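Local coordinates for translation initiation factor 6 (Methanocaldococcus jannaschii, PDB 1G61), which binds the 50S ribosomal subunit and prevents it from joining the 30S subunit to form the 70S initiation complex, at residues Leu62-Lys67 and Ile111-Lys116; Glu98-Lys103 and Lys129-Ser134; Lys116-Ser121 and Asp133-Glu138; Ala154-Lys159 and Ser177-Glu182. All coordinates share one frame; numbering follows the deposited sequence.

Interaction 1 of 4, residues Leu62-Lys67 and Ile111-Lys116; sequences LSVANK and ILTNDK
Asn66 and Lys67 carry the polar contacts. The Asn66 amide donates through ND2 to Asn114 O at 3.0 Å; the bond is nearly straight, 169° at the hydrogen, and the acceptor lies in the amide plane. ND2 also serves Leu135 O, and OD1 accepts from the backbone N of Tyr68 and of Gly69, so the amide is held by partners at both ends. Beside it, Lys67 N donates to Asp115 OD1 at 2.8 Å, reaching that oxygen from above the carboxylate plane.

Strands 64-65 and 111-113 belong to different three-stranded sheets of the pentein fold, in which five alpha-beta subdomains surround a pseudo-fivefold axis. They run almost in the same direction, 7° apart over the touching parts, but are not paired directly: a water bridges Ala65 O, at 2.7 Å, to Thr113 O.

Methyl packing accompanies them. With Val64 CG1 anti to the backbone N (chi1 169°), that methyl meets Thr113 CG2 at 3.6 Å, while Val64 CG2 lies 3.8 Å from Ile111 CB, the two side chains crossing at about a right angle. Thr113 CG2 also touches Ala65 O.

Interaction 2 of 4, residues Glu98-Lys103 and Lys129-Ser134; sequences EIIKSK and KDIEDS
Ile100 and Asp130 lie alongside each other, pointing opposite ways, the tip of the isoleucine against the root of the aspartate: Ile100 CD1 is 3.7 Å from Asp130 CB. The Ile100 and Ile131 side chains cross at about a right angle, with Ile100 CD1 3.8 Å from Ile131 CG1. Ile100 chi2, -63°, turns CD1 out of an extended course and toward the helix, although the CB of Ile100 itself does not head there.

Glu98 crosses Asp130 at about a right angle. A bend at chi2 directs CD of Glu98 away from an extended path, and OE2 comes to lie 3.4 Å from Asp130 CG. The carboxylate planes are 64° apart, and Glu98 OE2 and Asp130 OD2 are 3.6 Å from each other, a proximity of like charges that could raise the proton affinity of one of them.

In the fold, this is a strand at the outer edge of one three-stranded sheet lying beside a helix of the next: the segments 98-100 and 129-134 run nearly antiparallel, their axes 158° apart and 9.3 Å at closest approach. Leu71, on the strand next to 96-100, also packs against Ile131 and Ser134.

A water links the two sides, donating to Asp130 OD2 at 2.7 Å and to Ile99 O while accepting from Lys101 N. Farther along the helix, Glu98 CB rests 3.7 Å from Ser134 CB, and the Ser134 hydroxyl is hydrogen-bonded to Asn96 O.

Interaction 3 of 4, residues Lys116-Ser121 and Asp133-Glu138; sequences KGALIS and DSLNVE
Val137 is pressed against the backbone from Lys116 to Gly117, and the close packing centres on it. Its CB is 3.6 Å from Gly117 N, and CG1, set anti to the carbonyl carbon (chi1 -64°), lies at the same distance from Lys116 N. The second methyl, CG2, comes within 3.9 Å of Ala118 CB. Leu135 meets the same alanine more distantly, Leu135 CD1 standing 4.1 Å from Ala118 CB. One direct backbone bond crosses the contact: Ala118 N donates to Glu138 O at 2.9 Å, with 143° at the hydrogen. The same oxygen receives a CA-H...O contact from Gly117 CA at 3.3 Å.

On the side of Lys116 O and Glu138 N the backbones stand farther apart. Lys116 O and Glu138 N are separated by 4.2 Å, and a water fills in for a direct bond by donating to Lys116 O at 2.8 Å and accepting from Glu138 N. The Lys116 ammonium turns elsewhere, to Asn158 O and Lys180 O.

The contact lies within a beta-alpha-beta unit: strand 117-120, helix 128-135 and strand 138-141, the last parallel to the first. Thr113, on antiparallel strand 111-113, packs against Ala118, Leu135 and Val137.

Interaction 4 of 4, residues Ala154-Lys159 and Ser177-Glu182; sequences AVVTNK and SLFKVE
Val156 and Phe179 make the aromatic part of the contact. The methyl CG2 of Val156 sits over one ring face, in a CH-pi contact 3.8 Å from the centroid of the Phe179 ring and 20° off its normal. It is offset toward the rim, closest to Phe179 CG at 3.6 Å. Val156 CG2 is anti to the backbone N, whereas CG1, which reaches the ring less closely, occupies the position between N and the carbonyl carbon (chi1 70°). Leu178 CD2 lies over the opposite face.

Van der Waals contacts with backbone oxygens come from Val181. Its CG1 approaches Thr157 O at 3.4 Å and Asn158 O at 3.7 Å, and its CB lies 3.6 Å from Lys159 O.

Hydrogen bonding shapes each segment separately. Thr157 OG1 accepts from Lys159 N at 2.9 Å, forming an ST turn, and also pairs with Gly160 N. On the other side a Schellman motif ends helix 169-179, with Lys180 at its C-prime position; Lys180 NZ donates to Ser177 O.

A water links the segments, donating to Lys159 O at 2.7 Å and accepting from Glu182 N; Asn114 and Lys116 also bridge the two sides. Direct contact is thus mainly dispersive, between methyls, ring and carbonyl oxygens, while hydrogen bonds fix the backbone around Thr157-Lys159 and the helix end leading into Val181.

How the interactions relate
Strands 64-65, 111-113 and 154-156 each edge a separate three-stranded sheet, with the middle strand antiparallel to them and parallel to the third. Interaction 1 joins the first two sheets near the centre of the chain. Interaction 2, centred about 12 Å away, packs strand 98-100 of the first sheet against helix 128-135; its segments alternate with those of interaction 1 along the sequence. Interaction 3 lies within the second sheet's unit, shares that helix with interaction 2, and is centred about 7 Å from interaction 1. Interaction 4, later in the chain, joins strand 154-156 to the end of helix 169-179. The Lys116 side chain ties interactions 1 and 3 to it. Successive units of the ribosome-binding factor are thus joined side by side.

Interaction 1 of 4, residues Leu62-Lys67 and Ile111-Lys116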
loop_
_atom_site.group_PDB
_atom_site.type_symbol
_atom_site.label_atom_id
_atom_site.label_comp_id
_atom_site.label_asym_id
_atom_site.label_seq_id
_atom_site.Cartn_x
_atom_site.Cartn_y
_atom_site.Cartn_z
ATOM N N LEU A 62 -0.062 6.400 6.469
ATOM C CA LEU A 62 0.428 7.770 6.300
ATOM C C LEU A 62 1.201 8.003 5.019
ATOM O O LEU A 62 1.424 9.153 4.643
ATOM C CB LEU A 62 1.357 8.130 7.473
ATOM C CG LEU A 62 0.675 8.286 8.839
ATOM C CD1 LEU A 62 1.770 8.393 9.904
ATOM C CD2 LEU A 62 -0.206 9.518 8.753
ATOM N N SER A 63 1.636 6.960 4.328
ATOM C CA SER A 63 2.548 7.123 3.193
ATOM C C SER A 63 2.145 6.192 2.070
ATOM O O SER A 63 1.398 5.235 2.296
ATOM C CB SER A 63 3.969 6.845 3.705
ATOM O OG SER A 63 4.853 6.915 2.602
ATOM N N VAL A 64 2.669 6.481 0.871
ATOM C CA VAL A 64 2.429 5.769 -0.384
ATOM C C VAL A 64 3.712 5.688 -1.163
ATOM O O VAL A 64 4.486 6.660 -1.130
ATOM C CB VAL A 64 1.446 6.657 -1.198
ATOM C CG1 VAL A 64 1.302 6.217 -2.595
ATOM C CG2 VAL A 64 0.096 6.695 -0.490
ATOM N N ALA A 65 3.944 4.600 -1.893
ATOM C CA ALA A 65 5.117 4.564 -2.743
ATOM C C ALA A 65 4.901 3.653 -3.938
ATOM O O ALA A 65 4.052 2.753 -3.898
ATOM C CB ALA A 65 6.367 4.086 -1.993
ATOM N N ASN A 66 5.673 3.935 -4.973
ATOM C CA ASN A 66 5.710 2.992 -6.107
ATOM C C ASN A 66 7.162 2.990 -6.595
ATOM O O ASN A 66 8.072 3.411 -5.852
ATOM C CB ASN A 66 4.666 3.302 -7.162
ATOM C CG ASN A 66 4.932 4.536 -7.995
ATOM O OD1 ASN A 66 5.913 5.267 -7.725
ATOM N ND2 ASN A 66 4.084 4.760 -9.016
ATOM N N LYS A 67 7.410 2.493 -7.813
ATOM C CA LYS A 67 8.819 2.443 -8.293
ATOM C C LYS A 67 9.405 3.839 -8.461
ATOM O O LYS A 67 10.637 4.003 -8.395
ATOM C CB LYS A 67 8.883 1.751 -9.643
ATOM C CG LYS A 67 10.308 1.409 -10.093
ATOM C CD LYS A 67 10.327 0.857 -11.561
ATOM C CE LYS A 67 10.357 2.010 -12.543
ATOM N NZ LYS A 67 10.258 1.560 -13.973
ATOM N N ILE A 111 -4.894 7.034 -1.106
ATOM C CA ILE A 111 -4.278 6.840 -2.421
ATOM C C ILE A 111 -3.997 5.353 -2.616
ATOM O O ILE A 111 -3.527 4.675 -1.670
ATOM C CB ILE A 111 -2.968 7.644 -2.508
ATOM C CG1 ILE A 111 -3.243 9.145 -2.315
ATOM C CG2 ILE A 111 -2.226 7.356 -3.817
ATOM C CD1 ILE A 111 -1.978 9.995 -2.141
ATOM N N LEU A 112 -4.222 4.887 -3.820
ATOM C CA LEU A 112 -4.003 3.493 -4.185
ATOM C C LEU A 112 -3.193 3.473 -5.478
ATOM O O LEU A 112 -3.718 3.962 -6.477
ATOM C CB LEU A 112 -5.353 2.825 -4.370
ATOM C CG LEU A 112 -5.419 1.374 -4.785
ATOM C CD1 LEU A 112 -4.953 0.470 -3.644
ATOM C CD2 LEU A 112 -6.864 1.033 -5.162
ATOM N N THR A 113 -1.979 2.947 -5.488
ATOM C CA THR A 113 -1.118 3.057 -6.665
ATOM C C THR A 113 -0.348 1.788 -6.920
ATOM O O THR A 113 0.095 1.109 -5.984
ATOM C CB THR A 113 -0.159 4.248 -6.515
ATOM O OG1 THR A 113 0.464 4.533 -7.794
ATOM C CG2 THR A 113 0.952 4.033 -5.466
ATOM N N ASN A 114 -0.130 1.517 -8.218
ATOM C CA ASN A 114 0.939 0.580 -8.573
ATOM C C ASN A 114 1.934 1.364 -9.438
ATOM O O ASN A 114 1.990 2.618 -9.342
ATOM C CB ASN A 114 0.439 -0.709 -9.204
ATOM C CG ASN A 114 -0.288 -0.512 -10.515
ATOM O OD1 ASN A 114 -0.303 0.596 -11.073
ATOM N ND2 ASN A 114 -0.886 -1.600 -11.033
ATOM N N ASP A 115 2.718 0.717 -10.297
ATOM C CA ASP A 115 3.695 1.428 -11.129
ATOM C C ASP A 115 3.099 1.865 -12.462
ATOM O O ASP A 115 3.887 2.367 -13.282
ATOM C CB ASP A 115 4.911 0.515 -11.395
ATOM C CG ASP A 115 5.662 0.235 -10.110
ATOM O OD1 ASP A 115 5.485 0.944 -9.104
ATOM O OD2 ASP A 115 6.427 -0.752 -10.043
ATOM N N LYS A 116 1.792 1.689 -12.654
ATOM C CA LYS A 116 1.112 1.983 -13.906
ATOM C C LYS A 116 -0.073 2.918 -13.738
ATOM O O LYS A 116 -0.465 3.517 -14.756
ATOM C CB LYS A 116 0.640 0.671 -14.628
ATOM C CG LYS A 116 1.853 -0.193 -15.005
ATOM C CD LYS A 116 1.485 -1.561 -15.534
ATOM C CE LYS A 116 1.128 -2.522 -14.419
ATOM N NZ LYS A 116 0.766 -3.868 -14.971
HETATM O O HOH W 1 2.940 0.837 -5.421
#

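Interaction 2 of 4, residues Glu98-Lys103 and Lys129-Ser134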
loop_
_atom_site.group_PDB
_atom_site.type_symbol
_atom_site.label_atom_id
_atom_site.label_comp_id
_atom_site.label_asym_id
_atom_site.label_seq_id
_atom_site.Cartn_x
_atom_site.Cartn_y
_atom_site.Cartn_z
ATOM N N GLU A 98 8.223 13.167 -2.135
ATOM C CA GLU A 98 7.346 14.352 -2.224
ATOM C C GLU A 98 6.509 14.469 -0.978
ATOM O O GLU A 98 5.845 13.475 -0.594
ATOM C CB GLU A 98 6.466 14.227 -3.475
ATOM C CG GLU A 98 5.327 15.212 -3.549
ATOM C CD GLU A 98 5.713 16.657 -3.754
ATOM O OE1 GLU A 98 6.926 16.958 -3.864
ATOM O OE2 GLU A 98 4.805 17.524 -3.820
ATOM N N ILE A 99 6.518 15.623 -0.303
ATOM C CA ILE A 99 5.612 15.865 0.814
ATOM C C ILE A 99 4.320 16.437 0.230
ATOM O O ILE A 99 4.311 17.492 -0.439
ATOM C CB ILE A 99 6.252 16.817 1.837
ATOM C CG1 ILE A 99 7.555 16.204 2.407
ATOM C CG2 ILE A 99 5.217 17.194 2.897
ATOM C CD1 ILE A 99 8.329 17.131 3.331
ATOM N N ILE A 100 3.231 15.708 0.475
ATOM C CA ILE A 100 1.879 16.125 0.081
ATOM C C ILE A 100 1.293 16.862 1.280
ATOM O O ILE A 100 1.038 16.250 2.330
ATOM C CB ILE A 100 1.032 14.899 -0.288
ATOM C CG1 ILE A 100 1.593 14.126 -1.495
ATOM C CG2 ILE A 100 -0.415 15.335 -0.495
ATOM C CD1 ILE A 100 1.627 14.914 -2.799
ATOM N N LYS A 101 1.149 18.185 1.108
ATOM C CA LYS A 101 0.812 19.017 2.253
ATOM C C LYS A 101 -0.670 19.128 2.502
ATOM O O LYS A 101 -1.255 20.182 2.778
ATOM C CB LYS A 101 1.413 20.420 2.031
ATOM C CG LYS A 101 2.930 20.376 1.984
ATOM C CD LYS A 101 3.551 21.738 1.715
ATOM C CE LYS A 101 5.051 21.652 1.494
ATOM N NZ LYS A 101 5.644 22.981 1.111
ATOM N N SER A 102 -1.357 18.005 2.436
ATOM C CA SER A 102 -2.785 17.974 2.711
ATOM C C SER A 102 -3.117 18.055 4.194
ATOM O O SER A 102 -2.348 17.584 5.046
ATOM C CB SER A 102 -3.329 16.653 2.091
ATOM O OG SER A 102 -2.521 15.518 2.511
ATOM N N LYS A 103 -4.303 18.621 4.513
ATOM C CA LYS A 103 -4.735 18.639 5.903
ATOM C C LYS A 103 -5.013 17.236 6.416
ATOM O O LYS A 103 -4.814 16.970 7.591
ATOM C CB LYS A 103 -5.956 19.544 6.068
ATOM C CG LYS A 103 -5.666 21.046 5.964
ATOM C CD LYS A 103 -6.914 21.904 6.017
ATOM C CE LYS A 103 -6.682 23.417 5.998
ATOM N NZ LYS A 103 -6.191 23.798 7.357
ATOM N N LYS A 129 -1.713 17.093 -9.279
ATOM C CA LYS A 129 -0.481 17.279 -10.043
ATOM C C LYS A 129 0.724 16.827 -9.236
ATOM O O LYS A 129 1.643 16.185 -9.807
ATOM C CB LYS A 129 -0.318 18.757 -10.439
ATOM C CG LYS A 129 0.900 18.937 -11.381
ATOM C CD LYS A 129 0.800 20.303 -12.057
ATOM C CE LYS A 129 2.103 20.690 -12.745
ATOM N NZ LYS A 129 2.827 19.517 -13.326
ATOM N N ASP A 130 0.792 17.183 -7.946
ATOM C CA ASP A 130 1.932 16.732 -7.135
ATOM C C ASP A 130 2.056 15.204 -7.106
ATOM O O ASP A 130 3.143 14.636 -7.108
ATOM C CB ASP A 130 1.703 17.224 -5.698
ATOM C CG ASP A 130 2.013 18.666 -5.456
ATOM O OD1 ASP A 130 2.662 19.348 -6.302
ATOM O OD2 ASP A 130 1.627 19.159 -4.347
ATOM N N ILE A 131 0.899 14.541 -7.014
ATOM C CA ILE A 131 0.847 13.078 -6.932
ATOM C C ILE A 131 1.250 12.525 -8.275
ATOM O O ILE A 131 2.075 11.608 -8.371
ATOM C CB ILE A 131 -0.533 12.631 -6.480
ATOM C CG1 ILE A 131 -0.771 13.070 -5.023
ATOM C CG2 ILE A 131 -0.739 11.134 -6.585
ATOM C CD1 ILE A 131 -2.263 12.903 -4.621
ATOM N N GLU A 132 0.723 13.073 -9.386
ATOM C CA GLU A 132 1.149 12.608 -10.711
ATOM C C GLU A 132 2.630 12.753 -10.953
ATOM O O GLU A 132 3.280 11.863 -11.514
ATOM C CB GLU A 132 0.462 13.486 -11.795
ATOM C CG GLU A 132 -0.987 13.209 -12.024
ATOM C CD GLU A 132 -1.723 14.293 -12.791
ATOM O OE1 GLU A 132 -1.325 15.504 -12.897
ATOM O OE2 GLU A 132 -2.775 13.920 -13.318
ATOM N N ASP A 133 3.178 13.904 -10.556
ATOM C CA ASP A 133 4.600 14.160 -10.833
ATOM C C ASP A 133 5.496 13.244 -10.022
ATOM O O ASP A 133 6.577 12.876 -10.550
ATOM C CB ASP A 133 4.918 15.630 -10.577
ATOM C CG ASP A 133 4.314 16.553 -11.658
ATOM O OD1 ASP A 133 3.755 16.050 -12.666
ATOM O OD2 ASP A 133 4.398 17.764 -11.458
ATOM N N SER A 134 5.112 12.870 -8.802
ATOM C CA SER A 134 5.932 12.031 -7.968
ATOM C C SER A 134 5.775 10.557 -8.352
ATOM O O SER A 134 6.761 9.859 -8.559
ATOM C CB SER A 134 5.579 12.214 -6.475
ATOM O OG SER A 134 6.224 11.174 -5.732
HETATM O O HOH W 2 2.224 18.960 -1.746
#

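Interaction 3 of 4, residues Lys116-Ser121 and Asp133-Glu138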
loop_
_atom_site.group_PDB
_atom_site.type_symbol
_atom_site.label_atom_id
_atom_site.label_comp_id
_atom_site.label_asym_id
_atom_site.label_seq_id
_atom_site.Cartn_x
_atom_site.Cartn_y
_atom_site.Cartn_z
ATOM N N LYS A 116 1.792 1.689 -12.654
ATOM C CA LYS A 116 1.112 1.983 -13.906
ATOM C C LYS A 116 -0.073 2.918 -13.738
ATOM O O LYS A 116 -0.465 3.517 -14.756
ATOM C CB LYS A 116 0.640 0.671 -14.628
ATOM C CG LYS A 116 1.853 -0.193 -15.005
ATOM C CD LYS A 116 1.485 -1.561 -15.534
ATOM C CE LYS A 116 1.128 -2.522 -14.419
ATOM N NZ LYS A 116 0.766 -3.868 -14.971
ATOM N N GLY A 117 -0.634 3.095 -12.527
ATOM C CA GLY A 117 -1.823 3.975 -12.363
ATOM C C GLY A 117 -2.075 4.167 -10.864
ATOM O O GLY A 117 -1.620 3.369 -10.032
ATOM N N ALA A 118 -2.818 5.224 -10.598
ATOM C CA ALA A 118 -3.177 5.549 -9.205
ATOM C C ALA A 118 -4.575 6.112 -9.149
ATOM O O ALA A 118 -5.017 6.852 -10.052
ATOM C CB ALA A 118 -2.148 6.562 -8.647
ATOM N N LEU A 119 -5.256 5.765 -8.046
ATOM C CA LEU A 119 -6.570 6.301 -7.723
ATOM C C LEU A 119 -6.419 7.120 -6.430
ATOM O O LEU A 119 -5.755 6.694 -5.483
ATOM C CB LEU A 119 -7.576 5.170 -7.508
ATOM C CG LEU A 119 -9.036 5.574 -7.347
ATOM C CD1 LEU A 119 -9.610 6.136 -8.659
ATOM C CD2 LEU A 119 -9.867 4.369 -6.895
ATOM N N ILE A 120 -7.054 8.305 -6.370
ATOM C CA ILE A 120 -6.940 9.156 -5.187
ATOM C C ILE A 120 -8.331 9.606 -4.778
ATOM O O ILE A 120 -9.229 9.874 -5.600
ATOM C CB ILE A 120 -6.019 10.383 -5.424
ATOM C CG1 ILE A 120 -6.644 11.435 -6.359
ATOM C CG2 ILE A 120 -4.644 9.939 -5.890
ATOM C CD1 ILE A 120 -5.830 12.713 -6.495
ATOM N N SER A 121 -8.468 9.743 -3.444
ATOM C CA SER A 121 -9.703 10.292 -2.885
ATOM C C SER A 121 -10.006 11.657 -3.469
ATOM O O SER A 121 -9.096 12.486 -3.661
ATOM C CB SER A 121 -9.510 10.465 -1.364
ATOM O OG SER A 121 -10.593 11.220 -0.840
ATOM N N ASP A 133 3.178 13.904 -10.556
ATOM C CA ASP A 133 4.600 14.160 -10.833
ATOM C C ASP A 133 5.496 13.244 -10.022
ATOM O O ASP A 133 6.577 12.876 -10.550
ATOM C CB ASP A 133 4.918 15.630 -10.577
ATOM C CG ASP A 133 4.314 16.553 -11.658
ATOM O OD1 ASP A 133 3.755 16.050 -12.666
ATOM O OD2 ASP A 133 4.398 17.764 -11.458
ATOM N N SER A 134 5.112 12.870 -8.802
ATOM C CA SER A 134 5.932 12.031 -7.968
ATOM C C SER A 134 5.775 10.557 -8.352
ATOM O O SER A 134 6.761 9.859 -8.559
ATOM C CB SER A 134 5.579 12.214 -6.475
ATOM O OG SER A 134 6.224 11.174 -5.732
ATOM N N LEU A 135 4.519 10.098 -8.431
ATOM C CA LEU A 135 4.287 8.674 -8.743
ATOM C C LEU A 135 4.543 8.372 -10.220
ATOM O O LEU A 135 4.758 7.202 -10.568
ATOM C CB LEU A 135 2.880 8.279 -8.357
ATOM C CG LEU A 135 2.557 8.381 -6.858
ATOM C CD1 LEU A 135 1.127 7.886 -6.636
ATOM C CD2 LEU A 135 3.532 7.605 -5.996
ATOM N N ASN A 136 4.488 9.399 -11.099
ATOM C CA ASN A 136 4.821 9.242 -12.502
ATOM C C ASN A 136 3.922 8.234 -13.175
ATOM O O ASN A 136 4.376 7.444 -14.022
ATOM C CB ASN A 136 6.311 8.868 -12.703
ATOM C CG ASN A 136 6.763 8.969 -14.147
ATOM O OD1 ASN A 136 7.581 8.145 -14.612
ATOM N ND2 ASN A 136 6.278 9.975 -14.808
ATOM N N VAL A 137 2.631 8.256 -12.858
ATOM C CA VAL A 137 1.624 7.417 -13.480
ATOM C C VAL A 137 0.340 8.234 -13.704
ATOM O O VAL A 137 0.175 9.312 -13.137
ATOM C CB VAL A 137 1.265 6.185 -12.644
ATOM C CG1 VAL A 137 2.450 5.227 -12.468
ATOM C CG2 VAL A 137 0.739 6.608 -11.270
ATOM N N GLU A 138 -0.530 7.664 -14.522
ATOM C CA GLU A 138 -1.858 8.238 -14.661
ATOM C C GLU A 138 -2.536 8.273 -13.310
ATOM O O GLU A 138 -2.546 7.205 -12.640
ATOM C CB GLU A 138 -2.660 7.344 -15.624
ATOM C CG GLU A 138 -4.137 7.815 -15.682
ATOM C CD GLU A 138 -5.069 6.848 -16.345
ATOM O OE1 GLU A 138 -4.665 5.757 -16.820
ATOM O OE2 GLU A 138 -6.281 7.145 -16.492
HETATM O O HOH W 3 0.402 5.597 -16.350
#

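Interaction 4 of 4, residues Ala154-Lys159 and Ser177-Glu182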
loop_
_atom_site.group_PDB
_atom_site.type_symbol
_atom_site.label_atom_id
_atom_site.label_comp_id
_atom_site.label_asym_id
_atom_site.label_seq_id
_atom_site.Cartn_x
_atom_site.Cartn_y
_atom_site.Cartn_z
ATOM N N ALA A 154 -8.699 -1.341 -0.876
ATOM C CA ALA A 154 -8.217 -2.211 -1.942
ATOM C C ALA A 154 -6.717 -2.404 -1.778
ATOM O O ALA A 154 -6.092 -1.640 -1.059
ATOM C CB ALA A 154 -8.513 -1.611 -3.324
ATOM N N VAL A 155 -6.225 -3.444 -2.420
ATOM C CA VAL A 155 -4.819 -3.769 -2.539
ATOM C C VAL A 155 -4.524 -3.814 -4.028
ATOM O O VAL A 155 -5.283 -4.428 -4.805
ATOM C CB VAL A 155 -4.503 -5.149 -1.923
ATOM C CG1 VAL A 155 -3.046 -5.560 -2.156
ATOM C CG2 VAL A 155 -4.822 -5.171 -0.452
ATOM N N VAL A 156 -3.432 -3.184 -4.449
ATOM C CA VAL A 156 -3.070 -3.204 -5.857
ATOM C C VAL A 156 -1.573 -3.436 -5.993
ATOM O O VAL A 156 -0.780 -2.929 -5.195
ATOM C CB VAL A 156 -3.530 -1.951 -6.633
ATOM C CG1 VAL A 156 -2.764 -0.695 -6.252
ATOM C CG2 VAL A 156 -3.442 -2.242 -8.136
ATOM N N THR A 157 -1.244 -4.246 -7.003
ATOM C CA THR A 157 0.144 -4.505 -7.346
ATOM C C THR A 157 0.256 -4.350 -8.866
ATOM O O THR A 157 -0.763 -4.070 -9.558
ATOM C CB THR A 157 0.634 -5.896 -6.953
ATOM O OG1 THR A 157 0.080 -6.848 -7.897
ATOM C CG2 THR A 157 0.172 -6.262 -5.536
ATOM N N ASN A 158 1.418 -4.489 -9.441
ATOM C CA ASN A 158 1.577 -4.488 -10.891
ATOM C C ASN A 158 0.892 -5.676 -11.561
ATOM O O ASN A 158 0.659 -5.613 -12.781
ATOM C CB ASN A 158 3.066 -4.469 -11.263
ATOM C CG ASN A 158 3.710 -3.154 -10.869
ATOM O OD1 ASN A 158 3.043 -2.105 -10.844
ATOM N ND2 ASN A 158 4.996 -3.203 -10.555
ATOM N N LYS A 159 0.578 -6.708 -10.780
ATOM C CA LYS A 159 0.011 -7.927 -11.364
ATOM C C LYS A 159 -1.467 -8.038 -11.135
ATOM O O LYS A 159 -2.197 -8.625 -11.948
ATOM C CB LYS A 159 0.728 -9.151 -10.741
ATOM C CG LYS A 159 0.392 -10.448 -11.434
ATOM C CD LYS A 159 1.247 -11.603 -10.901
ATOM C CE LYS A 159 1.210 -12.790 -11.871
ATOM N NZ LYS A 159 2.032 -13.904 -11.315
ATOM N N SER A 177 -8.619 -1.442 -15.736
ATOM C CA SER A 177 -8.090 -0.603 -16.805
ATOM C C SER A 177 -7.108 0.409 -16.251
ATOM O O SER A 177 -6.007 0.624 -16.784
ATOM C CB SER A 177 -9.283 0.073 -17.524
ATOM O OG SER A 177 -8.800 1.003 -18.457
ATOM N N LEU A 178 -7.444 1.086 -15.128
ATOM C CA LEU A 178 -6.598 2.117 -14.536
ATOM C C LEU A 178 -5.241 1.564 -14.117
ATOM O O LEU A 178 -4.199 2.170 -14.312
ATOM C CB LEU A 178 -7.288 2.754 -13.311
ATOM C CG LEU A 178 -6.483 3.769 -12.516
ATOM C CD1 LEU A 178 -6.047 4.945 -13.377
ATOM C CD2 LEU A 178 -7.321 4.218 -11.315
ATOM N N PHE A 179 -5.245 0.359 -13.531
ATOM C CA PHE A 179 -4.045 -0.218 -12.965
ATOM C C PHE A 179 -3.353 -1.148 -13.961
ATOM O O PHE A 179 -2.226 -1.613 -13.669
ATOM C CB PHE A 179 -4.423 -0.975 -11.668
ATOM C CG PHE A 179 -4.836 -0.029 -10.567
ATOM C CD1 PHE A 179 -6.075 -0.164 -9.953
ATOM C CD2 PHE A 179 -3.966 0.985 -10.144
ATOM C CE1 PHE A 179 -6.437 0.699 -8.913
ATOM C CE2 PHE A 179 -4.327 1.834 -9.112
ATOM C CZ PHE A 179 -5.559 1.694 -8.524
ATOM N N LYS A 180 -3.977 -1.394 -15.120
ATOM C CA LYS A 180 -3.401 -2.212 -16.196
ATOM C C LYS A 180 -2.987 -3.572 -15.674
ATOM O O LYS A 180 -1.879 -4.063 -15.918
ATOM C CB LYS A 180 -2.228 -1.500 -16.846
ATOM C CG LYS A 180 -2.538 -0.266 -17.634
ATOM C CD LYS A 180 -3.594 -0.630 -18.654
ATOM C CE LYS A 180 -4.171 0.555 -19.404
ATOM N NZ LYS A 180 -5.630 0.274 -19.614
ATOM N N VAL A 181 -3.913 -4.222 -14.947
ATOM C CA VAL A 181 -3.660 -5.554 -14.372
ATOM C C VAL A 181 -4.498 -6.622 -15.069
ATOM O O VAL A 181 -5.599 -6.351 -15.556
ATOM C CB VAL A 181 -3.928 -5.606 -12.858
ATOM C CG1 VAL A 181 -2.865 -4.757 -12.170
ATOM C CG2 VAL A 181 -5.309 -5.097 -12.476
ATOM N N GLU A 182 -3.987 -7.850 -15.111
ATOM C CA GLU A 182 -4.750 -8.911 -15.790
ATOM C C GLU A 182 -5.554 -9.678 -14.758
ATOM O O GLU A 182 -6.481 -10.409 -15.132
ATOM C CB GLU A 182 -3.880 -9.884 -16.563
ATOM C CG GLU A 182 -3.045 -9.292 -17.680
ATOM C CD GLU A 182 -3.787 -8.642 -18.825
ATOM O OE1 GLU A 182 -4.994 -8.871 -19.076
ATOM O OE2 GLU A 182 -3.135 -7.843 -19.530
HETATM O O HOH W 4 -1.490 -8.607 -14.517
#